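Local coordinates for takeout-like protein 1 (Epiphyas postvittana, PDB 3E8T) that probably acts as a carrier of hydrophobic ligands in insects, holding a ubiquinone-8 molecule in a long internal pocket, at residues A[74-79]-A[127-132]; A[6-9]-A[14-17]; A[144-149]-A[196-201]. All blocks are in the same frame, centred on the assembly; numbering follows the deposited sequence.

Contact 1 of 3, residues A[74-79]-A[127-132]; sequences VKWDLK and VSYEME
Leu78 and Tyr129 stand 9.6 Å apart between their CA atoms, too far for strand partners: residues 74-79 and 127-132 run in the same general direction, and strand 82-100 lies between them. Side chains bridge the distance. A chi1 of -170° swings the indole of Trp76 away from its backbone N and across to Tyr129, whose side chain starts out toward 74-79. The NE1 of Trp76 gives a weak hydrogen bond to the OH of Tyr129, 2.9 Å long and bent to 144° at the hydrogen. The phenol oxygen lies at the edge of the indole, near its plane. Meanwhile Trp76 CZ2 sits 4.1 Å above one face of the tyrosine ring, out toward the rim. The two rings are oblique, with planes at 55°. Leu78 adds its CD2 methyl, 3.4 Å from Tyr129 OH, so a polar and an apolar group both press on this oxygen. At the end of the strand, Asp77 OD1 accepts from the backbone N of Lys79 in an Asx turn. Trp76 also touches the bound ubiquinone-8, so Tyr129 probably supports the pocket wall from behind. Strand 82-100 pairs with both strand 54-77 and strand 113-133, and its Ile83 packs against both aromatic side chains; Phe20 of helix 13-28 rests on Val74.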
# COMPACT_ATOMS: atom_id res chain seq x y z
N VAL A 74 -14.70 4.76 6.55
CA VAL A 74 -15.17 3.64 5.76
C VAL A 74 -16.61 3.93 5.37
O VAL A 74 -17.43 4.19 6.28
CB VAL A 74 -15.09 2.29 6.46
CG1 VAL A 74 -15.66 1.22 5.56
CG2 VAL A 74 -13.63 1.98 6.90
N LYS A 75 -16.90 3.99 4.07
CA LYS A 75 -18.27 4.20 3.57
C LYS A 75 -18.59 3.05 2.66
O LYS A 75 -17.99 2.86 1.58
CB LYS A 75 -18.39 5.49 2.79
CG LYS A 75 -19.81 5.76 2.22
CD LYS A 75 -19.92 7.13 1.52
CE LYS A 75 -21.20 7.30 0.66
NZ LYS A 75 -21.96 6.03 0.39
N TRP A 76 -19.48 2.21 3.14
CA TRP A 76 -19.91 1.05 2.45
C TRP A 76 -21.23 1.44 1.80
O TRP A 76 -22.17 1.78 2.50
CB TRP A 76 -19.98 -0.09 3.50
CG TRP A 76 -20.18 -1.39 2.94
CD1 TRP A 76 -21.19 -1.78 2.09
CD2 TRP A 76 -19.40 -2.54 3.18
NE1 TRP A 76 -21.06 -3.11 1.80
CE2 TRP A 76 -19.96 -3.60 2.43
CE3 TRP A 76 -18.27 -2.80 3.94
CZ2 TRP A 76 -19.44 -4.87 2.43
CZ3 TRP A 76 -17.74 -4.07 3.92
CH2 TRP A 76 -18.34 -5.10 3.18
N ASP A 77 -21.27 1.47 0.47
CA ASP A 77 -22.45 1.87 -0.29
C ASP A 77 -23.15 0.66 -0.89
O ASP A 77 -22.73 0.14 -1.91
CB ASP A 77 -22.06 2.84 -1.38
CG ASP A 77 -23.24 3.28 -2.23
OD1 ASP A 77 -24.37 2.80 -1.98
OD2 ASP A 77 -23.01 4.07 -3.18
N LEU A 78 -24.25 0.24 -0.26
CA LEU A 78 -24.99 -0.94 -0.69
C LEU A 78 -25.66 -0.79 -2.07
O LEU A 78 -25.89 -1.79 -2.75
CB LEU A 78 -26.01 -1.33 0.40
CG LEU A 78 -25.47 -1.86 1.75
CD1 LEU A 78 -26.59 -1.89 2.87
CD2 LEU A 78 -24.79 -3.24 1.66
N LYS A 79 -25.94 0.44 -2.51
CA LYS A 79 -26.59 0.67 -3.80
C LYS A 79 -25.64 0.49 -4.99
O LYS A 79 -25.94 -0.22 -5.96
CB LYS A 79 -27.22 2.07 -3.82
CG LYS A 79 -27.90 2.45 -5.13
CD LYS A 79 -28.52 3.85 -5.10
CE LYS A 79 -29.33 4.12 -6.37
NZ LYS A 79 -28.50 4.18 -7.62
N VAL A 127 -13.29 -0.10 -3.55
CA VAL A 127 -13.41 -1.50 -3.94
C VAL A 127 -14.83 -1.76 -4.37
O VAL A 127 -15.78 -1.33 -3.70
CB VAL A 127 -13.10 -2.40 -2.75
CG1 VAL A 127 -13.42 -3.88 -3.03
CG2 VAL A 127 -11.66 -2.19 -2.25
N SER A 128 -15.00 -2.47 -5.49
CA SER A 128 -16.29 -2.99 -5.89
C SER A 128 -16.45 -4.42 -5.45
O SER A 128 -15.47 -5.18 -5.43
CB SER A 128 -16.46 -2.85 -7.36
OG SER A 128 -15.42 -3.48 -8.01
N TYR A 129 -17.66 -4.80 -5.07
CA TYR A 129 -17.89 -6.15 -4.55
C TYR A 129 -19.25 -6.63 -5.02
O TYR A 129 -20.10 -5.86 -5.48
CB TYR A 129 -17.84 -6.18 -3.01
CG TYR A 129 -19.00 -5.54 -2.37
CD1 TYR A 129 -20.15 -6.29 -2.12
CD2 TYR A 129 -19.04 -4.17 -2.06
CE1 TYR A 129 -21.25 -5.72 -1.55
CE2 TYR A 129 -20.17 -3.59 -1.49
CZ TYR A 129 -21.29 -4.39 -1.26
OH TYR A 129 -22.40 -3.83 -0.71
N GLU A 130 -19.45 -7.92 -4.84
CA GLU A 130 -20.75 -8.53 -5.00
C GLU A 130 -20.99 -9.42 -3.80
O GLU A 130 -20.05 -10.07 -3.32
CB GLU A 130 -20.73 -9.39 -6.26
CG GLU A 130 -20.78 -8.59 -7.57
CD GLU A 130 -22.13 -7.96 -7.81
OE1 GLU A 130 -23.14 -8.71 -7.79
OE2 GLU A 130 -22.19 -6.73 -8.02
N MET A 131 -22.22 -9.45 -3.32
CA MET A 131 -22.64 -10.40 -2.30
C MET A 131 -23.05 -11.65 -3.05
O MET A 131 -23.92 -11.60 -3.93
CB MET A 131 -23.83 -9.88 -1.50
CG MET A 131 -23.62 -8.68 -0.61
SD MET A 131 -22.40 -8.98 0.62
CE MET A 131 -22.71 -10.66 1.05
N GLU A 132 -22.38 -12.75 -2.73
CA GLU A 132 -22.60 -14.01 -3.45
C GLU A 132 -22.84 -15.14 -2.49
O GLU A 132 -22.14 -15.27 -1.49
CB GLU A 132 -21.36 -14.36 -4.30
CG GLU A 132 -21.02 -13.29 -5.34
CD GLU A 132 -19.81 -13.60 -6.21
OE1 GLU A 132 -19.06 -14.59 -5.97
OE2 GLU A 132 -19.56 -12.82 -7.15

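Contact 2 of 3, residues A[6-9]-A[14-17]; sequences EKCN and ACMT
Cys8 and Cys15 bring their backbones to 5.8 Å, CA to CA, where the extended loop 6-9 passes beside the first turns of helix 13-28. A disulfide joins them: SG of Cys8 to SG of Cys15, 2.0 Å, with a C-S-S-C torsion of -88° that makes it left-handed. The two halves are set differently. In Cys8 the sulfur lies anti to the carbonyl carbon (chi1 -67°), whereas in Cys15 it is anti to the backbone N (chi1 179°), reaching out from the helix to the loop. Lys7 contributes its carbonyl O, 3.7 Å from SG of Cys15. On the next helix residue, Met16 bends at chi2 and chi3 and lays its SD 3.5 Å from CB of Cys8, while its CG approaches the backbone O of Asn9. Its far end packs on Trp76 and on the ubiquinone. Were Met16 cut back to an alanine, the CB of Cys8 and the indole of Trp76 would probably lose their common neighbour, and a gap is likely to open beside the quinone head. A water molecule adds a polar link, donating to OE1 of Glu6 at an unusually short 2.5 Å and to the backbone O of Cys15 (3.0 Å); that carboxylate oxygen also meets Ser18 OG. Backbone bonding of Cys8 with Asn219 brings in the C-terminal tail. The result is a short disulfide-closed loop, six residues between the half-cystines, fastening the N-terminal segment to the first helix at the quinone-head end of the ligand pocket.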
# COMPACT_ATOMS: atom_id res chain seq x y z
N GLU A 6 -15.53 -6.39 15.41
CA GLU A 6 -16.69 -5.57 15.84
C GLU A 6 -17.76 -5.62 14.74
O GLU A 6 -17.51 -5.22 13.60
CB GLU A 6 -16.25 -4.12 16.04
CG GLU A 6 -15.21 -3.93 17.14
CD GLU A 6 -14.76 -2.50 17.33
OE1 GLU A 6 -15.10 -1.62 16.49
OE2 GLU A 6 -14.06 -2.22 18.33
N LYS A 7 -18.94 -6.09 15.08
CA LYS A 7 -20.04 -6.23 14.16
C LYS A 7 -20.78 -4.93 14.01
O LYS A 7 -21.06 -4.24 15.01
CB LYS A 7 -20.97 -7.34 14.60
CG LYS A 7 -20.32 -8.72 14.37
CD LYS A 7 -21.26 -9.89 14.54
CE LYS A 7 -22.64 -9.71 13.96
NZ LYS A 7 -23.28 -11.06 13.90
N CYS A 8 -21.11 -4.61 12.76
CA CYS A 8 -21.69 -3.34 12.34
C CYS A 8 -22.82 -3.57 11.40
O CYS A 8 -22.83 -4.51 10.61
CB CYS A 8 -20.63 -2.50 11.54
SG CYS A 8 -19.29 -1.95 12.44
N ASN A 9 -23.77 -2.65 11.43
CA ASN A 9 -24.64 -2.41 10.29
C ASN A 9 -23.76 -1.81 9.18
O ASN A 9 -23.00 -0.92 9.44
CB ASN A 9 -25.79 -1.47 10.69
CG ASN A 9 -26.69 -2.04 11.73
OD1 ASN A 9 -27.50 -2.92 11.43
ND2 ASN A 9 -26.52 -1.59 12.98
N ALA A 14 -19.54 5.23 11.07
CA ALA A 14 -18.74 5.38 12.29
C ALA A 14 -18.34 4.01 12.85
O ALA A 14 -17.19 3.80 13.26
CB ALA A 14 -19.52 6.20 13.34
N CYS A 15 -19.28 3.07 12.87
CA CYS A 15 -19.00 1.72 13.32
C CYS A 15 -18.01 1.03 12.40
O CYS A 15 -17.14 0.34 12.89
CB CYS A 15 -20.30 0.86 13.39
SG CYS A 15 -20.08 -0.86 13.92
N MET A 16 -18.24 1.15 11.11
CA MET A 16 -17.36 0.48 10.18
C MET A 16 -15.93 0.98 10.24
O MET A 16 -14.98 0.22 10.10
CB MET A 16 -17.88 0.59 8.77
CG MET A 16 -19.12 -0.25 8.55
SD MET A 16 -18.76 -1.98 8.61
CE MET A 16 -18.18 -2.22 6.97
N THR A 17 -15.80 2.28 10.45
CA THR A 17 -14.50 2.89 10.61
C THR A 17 -13.78 2.29 11.81
O THR A 17 -12.62 1.86 11.71
CB THR A 17 -14.62 4.42 10.72
OG1 THR A 17 -15.25 4.94 9.53
CG2 THR A 17 -13.24 5.07 10.90
O HOH W 1 -17.27 -0.68 15.71

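Contact 3 of 3, residues A[144-149]-A[196-201]; sequences KKYTVT and AAAKKI. With UQ8 (Ubiquinone-8), chain B.
Tyr146 carries its CG between its backbone N and carbonyl carbon (chi1 69°), which sends the ring from the strand toward Ala198 and Lys199 on the helix. Two residues on, Val148 has CG1 anti to its backbone N, leaving CG2 beside that N and facing the same helix. This is strand-on-helix packing in the alpha/beta-wrap fold of the juvenile hormone binding protein family, where a strongly curved antiparallel sheet wraps around a long helix. The strand 144-149 and the helix 196-201 run nearly antiparallel, at 147°, their axes coming within 10.0 Å of each other. Ala198 is the small residue at the interface. Its CB rests 4.0 Å from CE1 of Tyr146 and, in one of the two conformers of Val148, 4.1 Å from CG2 of that valine, so in that conformer one methyl is shared by two strand side chains. The phenol then continues along the helix surface: its OH comes 3.3 Å from CA of Lys199 and also meets CB of that residue, whose chain extends away into solvent. The polar need of the phenol is met one turn earlier, by a hydrogen bond with OE1 of Glu195, and Phe202 packs against the ring. Ile123 and Leu125 of the neighbouring strand 113-133 flank Val148. The same helix faces both the strand and the ligand. Ala198 CB touches the isoprenoid tail as well as the strand, and Ile201, turned inward, sets its CD1 3.5 Å from C18 of ubiquinone-8.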
# COMPACT_ATOMS: atom_id res chain seq x y z
N LYS A 144 -14.15 -7.50 -6.17
CA LYS A 144 -14.02 -7.64 -7.61
C LYS A 144 -12.86 -6.78 -8.13
O LYS A 144 -11.89 -7.32 -8.74
CB LYS A 144 -15.32 -7.26 -8.30
CG LYS A 144 -16.49 -8.16 -7.93
CD LYS A 144 -16.27 -9.63 -8.29
CE LYS A 144 -17.49 -10.47 -7.93
NZ LYS A 144 -17.32 -11.91 -8.39
N LYS A 145 -12.94 -5.48 -7.99
CA LYS A 145 -11.92 -4.58 -8.52
C LYS A 145 -11.63 -3.53 -7.47
O LYS A 145 -12.41 -3.35 -6.53
CB LYS A 145 -12.42 -3.89 -9.82
CG LYS A 145 -12.67 -4.83 -10.92
CD LYS A 145 -13.09 -4.22 -12.26
CE LYS A 145 -12.09 -3.26 -12.85
NZ LYS A 145 -12.62 -2.77 -14.20
N TYR A 146 -10.53 -2.84 -7.64
CA TYR A 146 -10.21 -1.73 -6.79
C TYR A 146 -9.49 -0.65 -7.55
O TYR A 146 -8.88 -0.88 -8.63
CB TYR A 146 -9.35 -2.18 -5.58
CG TYR A 146 -7.96 -2.59 -5.99
CD1 TYR A 146 -6.90 -1.70 -5.95
CD2 TYR A 146 -7.73 -3.89 -6.47
CE1 TYR A 146 -5.64 -2.08 -6.37
CE2 TYR A 146 -6.46 -4.27 -6.88
CZ TYR A 146 -5.44 -3.36 -6.81
OH TYR A 146 -4.18 -3.78 -7.23
N THR A 147 -9.52 0.54 -6.96
CA THR A 147 -8.64 1.65 -7.33
C THR A 147 -8.01 2.24 -6.09
O THR A 147 -8.63 2.22 -5.03
CB THR A 147 -9.37 2.77 -8.04
OG1 THR A 147 -10.34 3.34 -7.19
CG2 THR A 147 -10.07 2.28 -9.31
N VAL A 148 -6.78 2.72 -6.21
CA VAL A 148 -6.13 3.38 -5.11
C VAL A 148 -5.48 4.65 -5.63
O VAL A 148 -4.88 4.66 -6.71
CB VAL A 148 -5.09 2.48 -4.46
CG1 VAL A 148 -4.60 3.08 -3.18
CG2 VAL A 148 -5.63 1.09 -4.21
N THR A 149 -5.58 5.69 -4.83
CA THR A 149 -4.84 6.91 -5.01
C THR A 149 -4.12 7.26 -3.70
O THR A 149 -4.49 6.79 -2.65
CB THR A 149 -5.72 8.07 -5.44
OG1 THR A 149 -6.67 8.32 -4.42
CG2 THR A 149 -6.43 7.78 -6.78
N ALA A 196 2.54 -2.25 -6.32
CA ALA A 196 3.25 -3.48 -5.89
C ALA A 196 2.66 -3.91 -4.54
O ALA A 196 2.53 -5.10 -4.23
CB ALA A 196 4.76 -3.20 -5.75
N ALA A 197 2.35 -2.93 -3.71
CA ALA A 197 1.77 -3.25 -2.41
C ALA A 197 0.29 -3.57 -2.51
O ALA A 197 -0.19 -4.55 -1.94
CB ALA A 197 2.01 -2.13 -1.45
N ALA A 198 -0.45 -2.69 -3.19
CA ALA A 198 -1.90 -2.81 -3.22
C ALA A 198 -2.37 -4.11 -3.84
O ALA A 198 -3.35 -4.70 -3.40
CB ALA A 198 -2.51 -1.61 -3.97
N LYS A 199 -1.70 -4.58 -4.88
CA LYS A 199 -2.18 -5.80 -5.53
C LYS A 199 -2.11 -6.98 -4.57
O LYS A 199 -3.02 -7.82 -4.53
CB LYS A 199 -1.40 -6.08 -6.82
CG LYS A 199 0.03 -6.50 -6.66
CD LYS A 199 0.71 -6.33 -8.03
CE LYS A 199 1.95 -7.13 -8.21
NZ LYS A 199 2.53 -6.84 -9.56
N LYS A 200 -1.07 -7.03 -3.73
CA LYS A 200 -0.90 -8.09 -2.74
C LYS A 200 -1.91 -7.97 -1.61
O LYS A 200 -2.50 -8.97 -1.18
CB LYS A 200 0.52 -8.05 -2.17
CG LYS A 200 0.89 -9.20 -1.25
CD LYS A 200 2.37 -9.47 -1.32
CE LYS A 200 2.79 -10.58 -0.40
NZ LYS A 200 4.20 -11.02 -0.68
N ILE A 201 -2.06 -6.77 -1.09
CA ILE A 201 -3.02 -6.54 -0.03
C ILE A 201 -4.45 -6.86 -0.49
O ILE A 201 -5.21 -7.54 0.22
CB ILE A 201 -2.92 -5.11 0.52
CG1 ILE A 201 -1.53 -4.89 1.14
CG2 ILE A 201 -4.01 -4.80 1.53
CD1 ILE A 201 -1.12 -3.49 1.31
C45 UQ8 B . 15.74 5.63 -6.97
C44 UQ8 B . 15.01 6.92 -7.36
C46 UQ8 B . 16.03 7.99 -7.65
C43 UQ8 B . 14.04 7.40 -6.29
C42 UQ8 B . 13.19 6.24 -5.75
C41 UQ8 B . 12.20 5.80 -6.83
C39 UQ8 B . 10.83 5.57 -6.22
C40 UQ8 B . 10.11 4.23 -6.35
C38 UQ8 B . 10.19 6.61 -5.60
C37 UQ8 B . 8.94 6.53 -5.01
C36 UQ8 B . 8.79 7.81 -4.19
C34 UQ8 B . 7.55 7.82 -3.32
C35 UQ8 B . 7.47 8.87 -2.42
C33 UQ8 B . 6.61 6.79 -3.39
C32 UQ8 B . 5.41 6.66 -2.69
C31 UQ8 B . 5.08 5.15 -2.59
C29 UQ8 B . 3.71 4.88 -1.99
C30 UQ8 B . 2.47 5.71 -2.44
C28 UQ8 B . 3.56 3.88 -1.04
C27 UQ8 B . 2.36 3.53 -0.41
C26 UQ8 B . 2.33 2.04 -0.04
C24 UQ8 B . 1.12 1.73 0.86
C25 UQ8 B . 1.05 2.28 2.29
C23 UQ8 B . 0.09 0.97 0.36
C22 UQ8 B . -1.08 0.59 1.02
C21 UQ8 B . -2.05 -0.11 0.07
C19 UQ8 B . -3.48 -0.26 0.59
C20 UQ8 B . -4.43 -0.81 -0.47
C18 UQ8 B . -3.57 -1.03 1.92
C17 UQ8 B . -5.03 -1.24 2.35
C16 UQ8 B . -5.17 -1.55 3.85
C14 UQ8 B . -6.57 -2.11 4.10
C15 UQ8 B . -7.76 -1.50 3.35
C13 UQ8 B . -6.77 -3.18 4.97
C12 UQ8 B . -8.03 -3.73 5.21
C11 UQ8 B . -8.17 -4.37 6.61
C9 UQ8 B . -9.64 -4.40 7.07
C10 UQ8 B . -10.62 -4.21 5.91
C8 UQ8 B . -9.89 -5.71 7.81
C7 UQ8 B . -10.80 -6.67 7.03
C6 UQ8 B . -12.31 -6.36 7.21
C1 UQ8 B . -13.15 -6.38 6.09
C1M UQ8 B . -12.59 -6.66 4.84
C2 UQ8 B . -14.52 -6.11 6.19
O2 UQ8 B . -15.26 -6.12 5.20
C3 UQ8 B . -15.08 -5.82 7.43
O3 UQ8 B . -16.41 -5.56 7.53
C3M UQ8 B . -17.14 -6.78 7.65
C4 UQ8 B . -14.27 -5.79 8.56
O4 UQ8 B . -14.84 -5.51 9.77
C4M UQ8 B . -15.57 -4.28 9.71
C5 UQ8 B . -12.90 -6.06 8.45
O5 UQ8 B . -12.21 -6.04 9.47

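From the N terminus, contact 2 comes first and closes the shortest loop, pinning residues 6-9 to helix 13-28. Contact 1 follows, closing a loop of 47 residues, mostly strand, from 54-77 to 113-133, and contact 3 closes last, from strand 139-153 to the long helix 182-211. The three lie in series; none nests in or crosses another. Contacts 1 and 2 adjoin: Thr17 OG1 probably bonds the backbone N of Val74. Contacts 1 and 3 share the sheet through neighbouring strands, where Glu132 OE2 and Lys144 NZ form a salt bridge. Contacts 2 and 3 stay about 15 Å apart at their nearest atoms, yet the one ubiquinone touches residues of all three.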